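Local structure of CRISPR-associated endonuclease Cas12b (Alicyclobacillus acidoterrestris, 5U31) at residues W24-E29 and I391-D396; V214-R219 and N401-T406. The protein cleaves invading DNA as an RNA-guided CRISPR endonuclease, recognising a protospacer adjacent motif and cutting with its RuvC nuclease domain in the presence of a divalent metal ion. The protein carries 3 engineered substitutions. All coordinates share one frame; numbering follows the deposited sequence.

In the fold
Both contacts join the helical REC1 domain to the WED-II domain, and their centres lie about 11 Å apart. In interaction 1, helix 17-45 packs on the chain entering strand 394-395; in interaction 2, the start of helix 216-257 meets the loop that leads into strand 405-408. The two WED-II segments follow closely in sequence and touch: Asp-396 OD2 lies 3.1 Å from Leu-402 N, a probable hydrogen bond, and the rings of Phe-395 and His-403 meet edge-to-face. Leu-26 of the first contact also packs on Trp-217 of the second. Interaction 1 faces the guide RNA through Trp-392, whereas interaction 2 borders the PAM-containing DNA, with Asn-401 a PAM-binding residue.

Interaction 1: W24-E29 and I391-D396. With nucleotides of chain B.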
loop_
_atom_site.group_PDB
_atom_site.type_symbol
_atom_site.label_atom_id
_atom_site.label_comp_id
_atom_site.label_asym_id
_atom_site.label_seq_id
_atom_site.Cartn_x
_atom_site.Cartn_y
_atom_site.Cartn_z
ATOM N N TRP A 24 -8.110 -5.808 33.237
ATOM C CA TRP A 24 -8.026 -4.386 32.935
ATOM C C TRP A 24 -7.006 -3.700 33.830
ATOM O O TRP A 24 -6.213 -2.875 33.359
ATOM C CB TRP A 24 -9.396 -3.725 33.075
ATOM C CG TRP A 24 -9.342 -2.245 32.865
ATOM C CD1 TRP A 24 -9.585 -1.274 33.791
ATOM C CD2 TRP A 24 -9.000 -1.563 31.651
ATOM N NE1 TRP A 24 -9.429 -0.030 33.227
ATOM C CE2 TRP A 24 -9.068 -0.182 31.914
ATOM C CE3 TRP A 24 -8.652 -1.990 30.366
ATOM C CZ2 TRP A 24 -8.798 0.777 30.940
ATOM C CZ3 TRP A 24 -8.382 -1.038 29.403
ATOM C CH2 TRP A 24 -8.457 0.329 29.694
ATOM N N LYS A 25 -7.010 -4.028 35.124
ATOM C CA LYS A 25 -6.011 -3.465 36.022
ATOM C C LYS A 25 -4.609 -3.855 35.579
ATOM O O LYS A 25 -3.694 -3.024 35.577
ATOM C CB LYS A 25 -6.272 -3.931 37.453
ATOM C CG LYS A 25 -5.279 -3.400 38.468
ATOM C CD LYS A 25 -5.413 -1.903 38.643
ATOM C CE LYS A 25 -4.506 -1.406 39.748
ATOM N NZ LYS A 25 -4.578 0.070 39.899
ATOM N N LEU A 26 -4.429 -5.117 35.185
ATOM C CA LEU A 26 -3.136 -5.560 34.678
ATOM C C LEU A 26 -2.733 -4.776 33.438
ATOM O O LEU A 26 -1.546 -4.498 33.236
ATOM C CB LEU A 26 -3.192 -7.057 34.378
ATOM C CG LEU A 26 -1.891 -7.749 33.987
ATOM C CD1 LEU A 26 -0.865 -7.592 35.097
ATOM C CD2 LEU A 26 -2.147 -9.220 33.676
ATOM N N HIS A 27 -3.706 -4.395 32.611
ATOM C CA HIS A 27 -3.402 -3.596 31.431
ATOM C C HIS A 27 -2.894 -2.209 31.812
ATOM O O HIS A 27 -1.913 -1.724 31.237
ATOM C CB HIS A 27 -4.638 -3.500 30.541
ATOM C CG HIS A 27 -4.484 -2.549 29.396
ATOM N ND1 HIS A 27 -3.852 -2.896 28.222
ATOM C CD2 HIS A 27 -4.870 -1.259 29.249
ATOM C CE1 HIS A 27 -3.862 -1.863 27.399
ATOM N NE2 HIS A 27 -4.472 -0.856 27.999
ATOM N N LYS A 28 -3.548 -1.554 32.777
ATOM C CA LYS A 28 -3.082 -0.241 33.220
ATOM C C LYS A 28 -1.721 -0.322 33.895
ATOM O O LYS A 28 -0.931 0.625 33.805
ATOM C CB LYS A 28 -4.084 0.393 34.182
ATOM C CG LYS A 28 -5.486 0.553 33.640
ATOM C CD LYS A 28 -6.302 1.487 34.527
ATOM C CE LYS A 28 -6.176 1.133 36.003
ATOM N NZ LYS A 28 -6.751 2.199 36.878
ATOM N N GLU A 29 -1.438 -1.432 34.579
ATOM C CA GLU A 29 -0.164 -1.585 35.271
ATOM C C GLU A 29 0.985 -1.728 34.285
ATOM O O GLU A 29 2.021 -1.067 34.423
ATOM C CB GLU A 29 -0.217 -2.796 36.204
ATOM C CG GLU A 29 -1.104 -2.627 37.426
ATOM C CD GLU A 29 -0.585 -1.571 38.367
ATOM O OE1 GLU A 29 0.643 -1.475 38.507
ATOM O OE2 GLU A 29 -1.396 -0.829 38.957
ATOM N N ILE A 391 0.124 -0.217 24.942
ATOM C CA ILE A 391 0.782 -1.469 24.695
ATOM C C ILE A 391 0.020 -2.543 25.465
ATOM O O ILE A 391 -0.859 -2.253 26.269
ATOM C CB ILE A 391 2.291 -1.417 25.065
ATOM C CG1 ILE A 391 2.496 -0.889 26.488
ATOM C CG2 ILE A 391 3.043 -0.576 24.047
ATOM C CD1 ILE A 391 2.500 -1.967 27.547
ATOM N N TRP A 392 0.325 -3.805 25.188
ATOM C CA TRP A 392 -0.446 -4.917 25.726
ATOM C C TRP A 392 0.452 -5.816 26.562
ATOM O O TRP A 392 1.614 -6.033 26.212
ATOM C CB TRP A 392 -1.111 -5.704 24.595
ATOM C CG TRP A 392 -1.661 -4.815 23.521
ATOM C CD1 TRP A 392 -1.126 -4.589 22.289
ATOM C CD2 TRP A 392 -2.841 -4.006 23.599
ATOM N NE1 TRP A 392 -1.903 -3.699 21.592
ATOM C CE2 TRP A 392 -2.963 -3.327 22.375
ATOM C CE3 TRP A 392 -3.809 -3.797 24.586
ATOM C CZ2 TRP A 392 -4.014 -2.453 22.109
ATOM C CZ3 TRP A 392 -4.853 -2.931 24.319
ATOM C CH2 TRP A 392 -4.947 -2.271 23.092
ATOM N N THR A 393 -0.087 -6.338 27.661
ATOM C CA THR A 393 0.676 -7.272 28.477
ATOM C C THR A 393 0.923 -8.555 27.692
ATOM O O THR A 393 0.000 -9.119 27.098
ATOM C CB THR A 393 -0.053 -7.582 29.790
ATOM O OG1 THR A 393 -0.761 -8.819 29.671
ATOM C CG2 THR A 393 -1.042 -6.494 30.129
ATOM N N ARG A 394 2.172 -9.003 27.670
ATOM C CA ARG A 394 2.512 -10.239 26.990
ATOM C C ARG A 394 2.433 -11.416 27.958
ATOM O O ARG A 394 2.444 -11.254 29.178
ATOM C CB ARG A 394 3.908 -10.160 26.376
ATOM C CG ARG A 394 4.035 -9.144 25.274
ATOM C CD ARG A 394 5.484 -8.936 24.895
ATOM N NE ARG A 394 5.630 -7.901 23.878
ATOM C CZ ARG A 394 6.799 -7.447 23.441
ATOM N NH1 ARG A 394 7.927 -7.936 23.934
ATOM N NH2 ARG A 394 6.836 -6.506 22.511
ATOM N N PHE A 395 2.345 -12.614 27.388
ATOM C CA PHE A 395 2.268 -13.849 28.159
ATOM C C PHE A 395 3.054 -14.909 27.405
ATOM O O PHE A 395 2.655 -15.305 26.308
ATOM C CB PHE A 395 0.818 -14.290 28.349
ATOM C CG PHE A 395 0.203 -13.831 29.631
ATOM C CD1 PHE A 395 0.355 -14.578 30.785
ATOM C CD2 PHE A 395 -0.551 -12.671 29.681
ATOM C CE1 PHE A 395 -0.215 -14.172 31.965
ATOM C CE2 PHE A 395 -1.128 -12.261 30.866
ATOM C CZ PHE A 395 -0.958 -13.013 32.009
ATOM N N ASP A 396 4.159 -15.370 27.979
ATOM C CA ASP A 396 4.941 -16.382 27.293
ATOM C C ASP A 396 4.177 -17.704 27.226
ATOM O O ASP A 396 3.268 -17.971 28.014
ATOM C CB ASP A 396 6.289 -16.580 27.984
ATOM C CG ASP A 396 7.421 -15.873 27.260
ATOM O OD1 ASP A 396 7.364 -15.785 26.014
ATOM O OD2 ASP A 396 8.366 -15.405 27.932
ATOM P P G B 95 -3.298 -5.893 15.091
ATOM O OP1 G B 95 -4.556 -5.475 15.767
ATOM O OP2 G B 95 -2.911 -5.312 13.780
ATOM O "O5'" G B 95 -2.089 -5.669 16.101
ATOM C "C5'" G B 95 -2.188 -6.088 17.454
ATOM C "C4'" G B 95 -1.046 -5.555 18.271
ATOM O "O4'" G B 95 0.166 -6.276 17.946
ATOM C "C3'" G B 95 -0.692 -4.105 18.011
ATOM O "O3'" G B 95 -1.544 -3.206 18.694
ATOM C "C2'" G B 95 0.773 -4.028 18.429
ATOM O "O2'" G B 95 0.893 -3.900 19.837
ATOM C "C1'" G B 95 1.278 -5.416 18.034
ATOM N N9 G B 95 2.000 -5.447 16.747
ATOM C C8 G B 95 1.534 -5.852 15.520
ATOM N N7 G B 95 2.449 -5.788 14.586
ATOM C C5 G B 95 3.585 -5.327 15.236
ATOM C C6 G B 95 4.892 -5.061 14.752
ATOM O O6 G B 95 5.331 -5.180 13.607
ATOM N N1 G B 95 5.727 -4.608 15.762
ATOM C C2 G B 95 5.357 -4.436 17.072
ATOM N N2 G B 95 6.305 -3.990 17.907
ATOM N N3 G B 95 4.148 -4.678 17.540
ATOM C C4 G B 95 3.322 -5.119 16.571
ATOM P P A B 96 -1.833 -1.773 18.052
ATOM O OP1 A B 96 -2.984 -1.137 18.739
ATOM O OP2 A B 96 -1.865 -1.985 16.583
ATOM O "O5'" A B 96 -0.534 -0.947 18.434
ATOM C "C5'" A B 96 -0.183 -0.762 19.795
ATOM C "C4'" A B 96 1.213 -0.216 19.939
ATOM O "O4'" A B 96 2.172 -1.201 19.474
ATOM C "C3'" A B 96 1.538 1.021 19.116
ATOM O "O3'" A B 96 1.061 2.226 19.691
ATOM C "C2'" A B 96 3.051 0.950 19.019
ATOM O "O2'" A B 96 3.642 1.359 20.242
ATOM C "C1'" A B 96 3.268 -0.554 18.866
ATOM N N9 A B 96 3.335 -0.970 17.448
ATOM C C8 A B 96 2.319 -1.426 16.646
ATOM N N7 A B 96 2.707 -1.723 15.427
ATOM C C5 A B 96 4.066 -1.440 15.425
ATOM C C6 A B 96 5.065 -1.540 14.438
ATOM N N6 A B 96 4.855 -1.966 13.196
ATOM N N1 A B 96 6.323 -1.178 14.765
ATOM C C2 A B 96 6.555 -0.746 16.007
ATOM N N3 A B 96 5.703 -0.606 17.019
ATOM C C4 A B 96 4.462 -0.977 16.662
#
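The carbonyl oxygen of Ile-391 and the indole of Trp-392 both meet the imidazole of His-27, on the buried side of helix 17-45 in the REC1 domain. Ile-391 O lies 3.2 Å from His-27 CE1. The Ile-391 side chain turns to the same helix one and two turns further on, against Val-30 and Val-34. Trp-392 follows with CG anti to the carbonyl carbon (chi1 -41°), and the benzo part of its indole lies beside the histidine ring. The two side chains run side by side and point the same way, with CZ3 of the indole 3.4 Å from His-27 CE1. Their planes are inclined at 33°, and the centroids of the imidazole and the six-membered ring of the indole are 5.3 Å apart, an oblique pairing. At its other end the indole reaches the guide RNA: NE1 donates a nearly straight hydrogen bond of 3.0 Å to O3' of G95 of chain B, an acceptor in the ring plane.

Thr-393 comes next, its CB directed at the helix, and its methyl CG2 rests against the backbone of the helix, 3.7 Å from Leu-26 O. The Leu-26 and Thr-393 side chains cross at about a right angle. Past Arg-394, which forms a salt bridge with Glu-227 of helix 216-257, Phe-395 presents its ring edge to Leu-26, with CE2 4.3 Å from Leu-26 CD2. Backbone hydrogen bonds of Thr-393 to Ile-482 and Phe-395 to Ala-480 tie this segment to strand 473-483 of the wedge domain.

His-27 NE2 bonds Ala-386 O, which would fix the ring's orientation. No hydrogen bond joins the two segments directly; cohesion therefore rests on van der Waals packing, including that against the carbonyl oxygens of Ile-391 and Leu-26, while the polar group of Trp-392 is spent on the RNA backbone.

Interaction 2: V214-R219 and N401-T406; sequences VRTWDR and NLHQYT. With nucleotides of chain D; nucleotides of chain C.
His-403 lies flat on Trp-217 in a face-to-face stack, where the N-terminal turn of helix 216-257 in the REC1 domain meets the WED-II loop before strand 405-408. This is the tightly packed part. The imidazole and the six-membered ring of the indole are tilted by only 18°, with centroids 3.9 Å apart, and Trp-217 CE3 sits over the centre of the histidine ring. Leu-402 CB covers the opposite face. At the imidazole edge, ND1 shares a 2.9 Å hydrogen bond with Thr-216 OG1; the hydroxyl stands between the backbone N and the carbonyl carbon (chi1 65°) and also bonds Lys-423 NZ. Trp-217 NE1 is held by Glu-434. The imidazole would thus be held by its stack, by the ND1 bond near its plane and by a weak hydrogen bond from NE2 to Arg-394 O.

Protein-protein contacts are sparser toward the DNA, where Asn-401 and Leu-402 are partly exposed. Leu-402 CD2 lies 3.7 Å from Thr-216 O and more loosely, at 4.3 Å, from Arg-219 CB, whose guanidinium turns away toward the DNA. Asn-401, a PAM-binding residue, extends toward the base of DA23 of chain C. Val-214 N donates a hydrogen bond to OP1 of DG5 of chain D, and Gln-404 NE2 reaches two acceptors, Leu-402 O at 3.2 Å and OP1 of DT3 of chain D at 2.7 Å.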
loop_
_atom_site.group_PDB
_atom_site.type_symbol
_atom_site.label_atom_id
_atom_site.label_comp_id
_atom_site.label_asym_id
_atom_site.label_seq_id
_atom_site.Cartn_x
_atom_site.Cartn_y
_atom_site.Cartn_z
ATOM N N VAL A 214 12.698 -8.576 41.482
ATOM C CA VAL A 214 12.002 -8.261 40.242
ATOM C C VAL A 214 10.976 -9.350 39.957
ATOM O O VAL A 214 11.267 -10.543 40.105
ATOM C CB VAL A 214 12.996 -8.126 39.069
ATOM C CG1 VAL A 214 12.264 -7.868 37.771
ATOM C CG2 VAL A 214 13.995 -7.023 39.343
ATOM N N ARG A 215 9.778 -8.942 39.553
ATOM C CA ARG A 215 8.728 -9.859 39.140
ATOM C C ARG A 215 8.682 -9.964 37.620
ATOM O O ARG A 215 9.117 -9.060 36.902
ATOM C CB ARG A 215 7.368 -9.403 39.670
ATOM C CG ARG A 215 7.255 -9.441 41.172
ATOM C CD ARG A 215 5.888 -8.988 41.621
ATOM N NE ARG A 215 5.687 -9.208 43.049
ATOM C CZ ARG A 215 6.073 -8.361 43.994
ATOM N NH1 ARG A 215 6.687 -7.233 43.666
ATOM N NH2 ARG A 215 5.847 -8.641 45.267
ATOM N N THR A 216 8.139 -11.087 37.135
ATOM C CA THR A 216 8.052 -11.299 35.692
ATOM C C THR A 216 7.302 -10.169 35.005
ATOM O O THR A 216 7.585 -9.852 33.843
ATOM C CB THR A 216 7.374 -12.636 35.380
ATOM O OG1 THR A 216 6.012 -12.602 35.818
ATOM C CG2 THR A 216 8.090 -13.772 36.073
ATOM N N TRP A 217 6.348 -9.550 35.702
ATOM C CA TRP A 217 5.636 -8.416 35.128
ATOM C C TRP A 217 6.594 -7.271 34.831
ATOM O O TRP A 217 6.479 -6.610 33.792
ATOM C CB TRP A 217 4.522 -7.967 36.074
ATOM C CG TRP A 217 3.728 -9.107 36.648
ATOM C CD1 TRP A 217 3.858 -9.651 37.892
ATOM C CD2 TRP A 217 2.696 -9.852 35.992
ATOM N NE1 TRP A 217 2.968 -10.683 38.054
ATOM C CE2 TRP A 217 2.241 -10.826 36.903
ATOM C CE3 TRP A 217 2.110 -9.790 34.725
ATOM C CZ2 TRP A 217 1.227 -11.727 36.588
ATOM C CZ3 TRP A 217 1.105 -10.685 34.412
ATOM C CH2 TRP A 217 0.672 -11.640 35.340
ATOM N N ASP A 218 7.564 -7.036 35.723
ATOM C CA ASP A 218 8.563 -5.995 35.487
ATOM C C ASP A 218 9.455 -6.331 34.298
ATOM O O ASP A 218 9.884 -5.436 33.560
ATOM C CB ASP A 218 9.432 -5.791 36.727
ATOM C CG ASP A 218 8.629 -5.547 37.973
ATOM O OD1 ASP A 218 8.517 -6.475 38.801
ATOM O OD2 ASP A 218 8.113 -4.425 38.130
ATOM N N ARG A 219 9.772 -7.612 34.115
ATOM C CA ARG A 219 10.655 -7.986 33.020
ATOM C C ARG A 219 9.971 -7.804 31.674
ATOM O O ARG A 219 10.631 -7.455 30.688
ATOM C CB ARG A 219 11.137 -9.420 33.213
ATOM C CG ARG A 219 12.037 -9.563 34.427
ATOM C CD ARG A 219 13.065 -10.660 34.251
ATOM N NE ARG A 219 14.318 -10.341 34.930
ATOM C CZ ARG A 219 14.524 -10.506 36.231
ATOM N NH1 ARG A 219 13.556 -10.984 37.001
ATOM N NH2 ARG A 219 15.694 -10.195 36.766
ATOM N N ASN A 401 9.889 -17.762 30.031
ATOM C CA ASN A 401 10.348 -17.149 31.266
ATOM C C ASN A 401 9.358 -16.154 31.840
ATOM O O ASN A 401 9.420 -15.857 33.036
ATOM C CB ASN A 401 11.695 -16.465 31.039
ATOM C CG ASN A 401 12.675 -17.354 30.316
ATOM O OD1 ASN A 401 12.950 -17.028 29.057
ATOM N ND2 ASN A 401 13.180 -18.326 30.878
ATOM N N LEU A 402 8.453 -15.632 31.027
ATOM C CA LEU A 402 7.469 -14.709 31.552
ATOM C C LEU A 402 6.353 -15.480 32.246
ATOM O O LEU A 402 6.354 -16.712 32.309
ATOM C CB LEU A 402 6.912 -13.835 30.437
ATOM C CG LEU A 402 7.876 -12.818 29.840
ATOM C CD1 LEU A 402 7.147 -11.976 28.808
ATOM C CD2 LEU A 402 8.470 -11.957 30.945
ATOM N N HIS A 403 5.397 -14.742 32.794
ATOM C CA HIS A 403 4.126 -15.335 33.171
ATOM C C HIS A 403 3.541 -16.089 31.982
ATOM O O HIS A 403 3.392 -15.533 30.890
ATOM C CB HIS A 403 3.184 -14.229 33.633
ATOM C CG HIS A 403 3.464 -12.909 32.988
ATOM N ND1 HIS A 403 4.443 -12.052 33.445
ATOM C CD2 HIS A 403 2.909 -12.306 31.912
ATOM C CE1 HIS A 403 4.473 -10.975 32.681
ATOM N NE2 HIS A 403 3.551 -11.103 31.745
ATOM N N GLN A 404 3.218 -17.360 32.195
ATOM C CA GLN A 404 2.889 -18.281 31.117
ATOM C C GLN A 404 1.384 -18.530 31.025
ATOM O O GLN A 404 0.597 -18.104 31.874
ATOM C CB GLN A 404 3.637 -19.604 31.312
ATOM C CG GLN A 404 5.151 -19.462 31.320
ATOM C CD GLN A 404 5.825 -20.362 32.334
ATOM O OE1 GLN A 404 5.878 -21.576 32.166
ATOM N NE2 GLN A 404 6.339 -19.766 33.402
ATOM N N TYR A 405 0.992 -19.235 29.961
ATOM C CA TYR A 405 -0.390 -19.639 29.743
ATOM C C TYR A 405 -0.398 -20.975 29.013
ATOM O O TYR A 405 0.506 -21.271 28.227
ATOM C CB TYR A 405 -1.172 -18.602 28.925
ATOM C CG TYR A 405 -0.849 -18.658 27.454
ATOM C CD1 TYR A 405 -1.638 -19.389 26.576
ATOM C CD2 TYR A 405 0.257 -17.997 26.942
ATOM C CE1 TYR A 405 -1.336 -19.462 25.230
ATOM C CE2 TYR A 405 0.566 -18.058 25.597
ATOM C CZ TYR A 405 -0.234 -18.795 24.749
ATOM O OH TYR A 405 0.064 -18.866 23.413
ATOM N N THR A 406 -1.427 -21.776 29.274
ATOM C CA THR A 406 -1.707 -22.972 28.490
ATOM C C THR A 406 -3.004 -22.773 27.723
ATOM O O THR A 406 -3.946 -22.153 28.228
ATOM C CB THR A 406 -1.834 -24.229 29.360
ATOM O OG1 THR A 406 -2.918 -24.068 30.281
ATOM C CG2 THR A 406 -0.572 -24.491 30.131
ATOM P P DG D 5 14.771 -11.945 40.354
ATOM O OP1 DG D 5 14.817 -10.804 41.297
ATOM O OP2 DG D 5 14.113 -11.793 39.038
ATOM O "O5'" DG D 5 16.269 -12.378 40.069
ATOM C "C5'" DG D 5 17.165 -12.512 41.131
ATOM C "C4'" DG D 5 18.487 -13.021 40.621
ATOM O "O4'" DG D 5 18.264 -14.209 39.822
ATOM C "C3'" DG D 5 19.249 -12.051 39.733
ATOM O "O3'" DG D 5 20.614 -12.152 40.040
ATOM C "C2'" DG D 5 18.943 -12.556 38.322
ATOM C "C1'" DG D 5 18.846 -14.054 38.551
ATOM N N9 DG D 5 17.999 -14.753 37.585
ATOM C C8 DG D 5 16.754 -14.376 37.152
ATOM N N7 DG D 5 16.230 -15.206 36.293
ATOM C C5 DG D 5 17.184 -16.202 36.156
ATOM C C6 DG D 5 17.170 -17.370 35.358
ATOM O O6 DG D 5 16.279 -17.772 34.590
ATOM N N1 DG D 5 18.338 -18.110 35.513
ATOM C C2 DG D 5 19.383 -17.767 36.332
ATOM N N2 DG D 5 20.426 -18.608 36.347
ATOM N N3 DG D 5 19.407 -16.676 37.084
ATOM C C4 DG D 5 18.278 -15.943 36.944
ATOM P P DA C 23 16.314 -24.168 24.794
ATOM O OP1 DA C 23 16.877 -25.140 23.826
ATOM O OP2 DA C 23 14.976 -24.364 25.407
ATOM O "O5'" DA C 23 17.361 -24.031 25.987
ATOM C "C5'" DA C 23 18.638 -23.492 25.730
ATOM C "C4'" DA C 23 19.330 -23.138 27.025
ATOM O "O4'" DA C 23 18.844 -21.861 27.513
ATOM C "C3'" DA C 23 19.105 -24.137 28.165
ATOM O "O3'" DA C 23 20.331 -24.414 28.782
ATOM C "C2'" DA C 23 18.177 -23.382 29.114
ATOM C "C1'" DA C 23 18.666 -21.964 28.901
ATOM N N9 DA C 23 17.733 -20.938 29.344
ATOM C C8 DA C 23 16.395 -20.853 29.068
ATOM N N7 DA C 23 15.810 -19.807 29.609
ATOM C C5 DA C 23 16.838 -19.165 30.284
ATOM C C6 DA C 23 16.881 -17.991 31.068
ATOM N N6 DA C 23 15.816 -17.224 31.306
ATOM N N1 DA C 23 18.069 -17.635 31.595
ATOM C C2 DA C 23 19.139 -18.405 31.352
ATOM N N3 DA C 23 19.222 -19.527 30.638
ATOM C C4 DA C 23 18.028 -19.853 30.125
ATOM P P DT D 3 8.268 -21.485 36.257
ATOM O OP1 DT D 3 7.047 -20.800 35.813
ATOM O OP2 DT D 3 9.374 -21.660 35.296
ATOM O "O5'" DT D 3 8.839 -20.673 37.498
ATOM C "C5'" DT D 3 8.018 -20.428 38.613
ATOM C "C4'" DT D 3 8.836 -19.858 39.745
ATOM O "O4'" DT D 3 9.957 -20.734 40.002
ATOM C "C3'" DT D 3 9.432 -18.490 39.459
ATOM O "O3'" DT D 3 9.400 -17.702 40.625
ATOM C "C2'" DT D 3 10.859 -18.822 39.043
ATOM C "C1'" DT D 3 11.152 -19.997 39.943
ATOM N N1 DT D 3 12.218 -20.893 39.443
ATOM C C2 DT D 3 13.450 -20.863 40.045
ATOM O O2 DT D 3 13.725 -20.111 40.962
ATOM N N3 DT D 3 14.359 -21.742 39.530
ATOM C C4 DT D 3 14.161 -22.634 38.497
ATOM O O4 DT D 3 15.042 -23.385 38.103
ATOM C C5 DT D 3 12.840 -22.620 37.914
ATOM C C7 DT D 3 12.502 -23.544 36.784
ATOM C C6 DT D 3 11.943 -21.764 38.415
#